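Local coordinates for putative zinc protease (Bordetella pertussis, PDB 3IH6), which probably acts as a zinc-dependent metalloendopeptidase of the M16 family, this chain being an internal piece that includes part of its inactive domain, at residues Q118-L121 and E122-R125. Numbering follows the deposited sequence.
Sequences QEEL and ERAR
L121 CG lies over one face of the R125 guanidinium, 4.1 Å from NH1, with CD2 equally near that nitrogen, while the amide nitrogen of Q118 sits at the edge of that flat group, near its plane. Also at the edge, and in plane, are the carboxylate carbon of E122 and a water that accepts from NH1. The arginine grips E122 side-on with two nitrogens: NE donates to OE1 at 3.0 Å, on the syn side, and NH1 forms a salt bridge with OE2 at 2.7 Å, reaching that oxygen from above the carboxylate plane. With E122 CG lying beside the backbone N, it comes 3.5 Å from Q118 O, and the bend at chi2 (-50°) then turns the carboxylate toward the Q118 amide and the R125 guanidinium. OE2 takes a second, weak bond from Q118 NE2 (3.0 Å, N-H...O angle 129°), the amide and carboxylate planes being turned 54° apart. The same water joins NE2, weakly, to NH1. This is a worked example of i, i+3 and i, i+4 side-chain pairing at the start of an alpha helix, here helix 118-136, whose first turns fall within a region matching the peptidase M16 inactive domain. Beneath the side chains run the i+4 backbone bonds, among them R125 N to L121 O at 2.8 Å. L121 reaches L46 of helix 39-52 as well as L170 and V173 of helix 170-180, so the apolar side of this turn packs between two neighbouring helices. R125 NH2 has further acceptors in the V165 and A168 carbonyls. E120 OE2 forms a salt bridge with R58, R123 NH1 donates to the T49 carbonyl, and E119 OE2 hydrogen-bonds S56 OG of the second subunit, which E122 and R125 also touch.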
ATOM      1  N   GLN E 118       4.486  27.779  19.247  1.00 16.40           N
ATOM      2  CA  GLN E 118       3.859  26.597  19.882  1.00 17.21           C
ATOM      3  C   GLN E 118       3.056  25.824  18.854  1.00 17.83           C
ATOM      4  O   GLN E 118       3.160  24.583  18.780  1.00 17.71           O
ATOM      5  CB  GLN E 118       2.946  26.991  21.068  1.00 17.21           C
ATOM      6  CG  GLN E 118       2.484  25.833  21.972  1.00 15.42           C
ATOM      7  CD  GLN E 118       3.591  24.852  22.333  1.00 16.05           C
ATOM      8  OE1 GLN E 118       4.722  25.237  22.639  1.00 14.90           O
ATOM      9  NE2 GLN E 118       3.280  23.560  22.249  1.00 18.52           N
ATOM     10  N   GLU E 119       2.276  26.575  18.070  1.00 17.71           N
ATOM     11  CA  GLU E 119       1.441  26.043  16.972  1.00 18.37           C
ATOM     12  C   GLU E 119       2.263  25.295  15.913  1.00 17.58           C
ATOM     13  O   GLU E 119       1.822  24.279  15.350  1.00 17.42           O
ATOM     14  CB  GLU E 119       0.670  27.216  16.321  1.00 19.04           C
ATOM     15  CG  GLU E 119      -0.324  26.829  15.210  1.00 22.32           C
ATOM     16  CD  GLU E 119      -1.056  28.039  14.625  1.00 26.54           C
ATOM     17  OE1 GLU E 119      -1.056  29.098  15.284  1.00 27.73           O
ATOM     18  OE2 GLU E 119      -1.635  27.945  13.513  1.00 27.39           O
ATOM     19  N   GLU E 120       3.463  25.789  15.632  1.00 16.74           N
ATOM     20  CA  GLU E 120       4.330  25.110  14.651  1.00 16.34           C
ATOM     21  C   GLU E 120       4.793  23.758  15.151  1.00 16.03           C
ATOM     22  O   GLU E 120       4.885  22.782  14.359  1.00 13.93           O
ATOM     23  CB  GLU E 120       5.542  25.956  14.296  1.00 15.45           C
ATOM     24  CG  GLU E 120       5.170  26.986  13.248  1.00 15.72           C
ATOM     25  CD  GLU E 120       6.242  28.027  13.045  1.00 16.33           C
ATOM     26  OE1 GLU E 120       7.011  28.290  13.996  1.00 16.74           O
ATOM     27  OE2 GLU E 120       6.331  28.552  11.912  1.00 15.45           O
ATOM     28  N   LEU E 121       5.068  23.718  16.461  1.00 15.08           N
ATOM     29  CA  LEU E 121       5.498  22.501  17.112  1.00 15.72           C
ATOM     30  C   LEU E 121       4.349  21.510  17.134  1.00 15.61           C
ATOM     31  O   LEU E 121       4.556  20.304  16.910  1.00 16.86           O
ATOM     32  CB  LEU E 121       6.014  22.736  18.537  1.00 15.45           C
ATOM     33  CG  LEU E 121       6.307  21.480  19.381  1.00 15.51           C
ATOM     34  CD1 LEU E 121       7.316  20.548  18.732  1.00 15.91           C
ATOM     35  CD2 LEU E 121       6.817  21.901  20.710  1.00 18.56           C
ATOM     36  N   GLU E 122       3.146  21.995  17.398  1.00 15.42           N
ATOM     37  CA  GLU E 122       2.012  21.093  17.416  1.00 14.71           C
ATOM     38  C   GLU E 122       1.754  20.558  16.002  1.00 14.86           C
ATOM     39  O   GLU E 122       1.359  19.405  15.856  1.00 13.10           O
ATOM     40  CB  GLU E 122       0.758  21.773  17.956  1.00 15.91           C
ATOM     41  CG  GLU E 122       0.755  22.138  19.435  1.00 17.65           C
ATOM     42  CD  GLU E 122       1.157  20.975  20.339  1.00 21.29           C
ATOM     43  OE1 GLU E 122       1.091  19.797  19.923  1.00 23.25           O
ATOM     44  OE2 GLU E 122       1.551  21.245  21.493  1.00 23.47           O
ATOM     45  N   ARG E 123       1.941  21.382  14.959  1.00 15.03           N
ATOM     46  CA  ARG E 123       1.771  20.853  13.591  1.00 16.44           C
ATOM     47  C   ARG E 123       2.753  19.673  13.294  1.00 16.81           C
ATOM     48  O   ARG E 123       2.352  18.591  12.835  1.00 16.11           O
ATOM     49  CB  ARG E 123       1.884  21.961  12.535  1.00 17.10           C
ATOM     50  CG  ARG E 123       2.094  21.409  11.116  1.00 19.11           C
ATOM     51  CD  ARG E 123       2.008  22.448   9.986  1.00 16.22           C
ATOM     52  NE  ARG E 123       3.001  23.516  10.067  1.00 17.92           N
ATOM     53  CZ  ARG E 123       4.263  23.487   9.593  1.00 17.19           C
ATOM     54  NH1 ARG E 123       4.782  22.403   9.017  1.00 14.66           N
ATOM     55  NH2 ARG E 123       5.030  24.569   9.720  1.00 12.94           N
ATOM     56  N   ALA E 124       4.031  19.878  13.622  1.00 16.42           N
ATOM     57  CA  ALA E 124       5.048  18.859  13.402  1.00 15.84           C
ATOM     58  C   ALA E 124       4.862  17.644  14.313  1.00 16.38           C
ATOM     59  O   ALA E 124       5.058  16.487  13.861  1.00 15.46           O
ATOM     60  CB  ALA E 124       6.398  19.448  13.590  1.00 16.31           C
ATOM     61  N   ARG E 125       4.422  17.901  15.555  1.00 16.03           N
ATOM     62  CA  ARG E 125       4.153  16.813  16.510  1.00 17.32           C
ATOM     63  C   ARG E 125       3.003  15.945  16.046  1.00 17.32           C
ATOM     64  O   ARG E 125       3.094  14.714  16.079  1.00 17.09           O
ATOM     65  CB  ARG E 125       3.860  17.341  17.936  1.00 17.33           C
ATOM     66  CG  ARG E 125       4.177  16.300  19.019  1.00 19.04           C
ATOM     67  CD  ARG E 125       3.361  16.390  20.332  1.00 20.38           C
ATOM     68  NE  ARG E 125       3.141  17.754  20.824  1.00 20.75           N
ATOM     69  CZ  ARG E 125       3.991  18.438  21.584  1.00 20.39           C
ATOM     70  NH1 ARG E 125       3.671  19.664  21.966  1.00 21.90           N
ATOM     71  NH2 ARG E 125       5.139  17.913  21.986  1.00 14.30           N
TER
HETATM   72  O   HOH W   1       5.189  21.220  23.947  1.00 19.19           O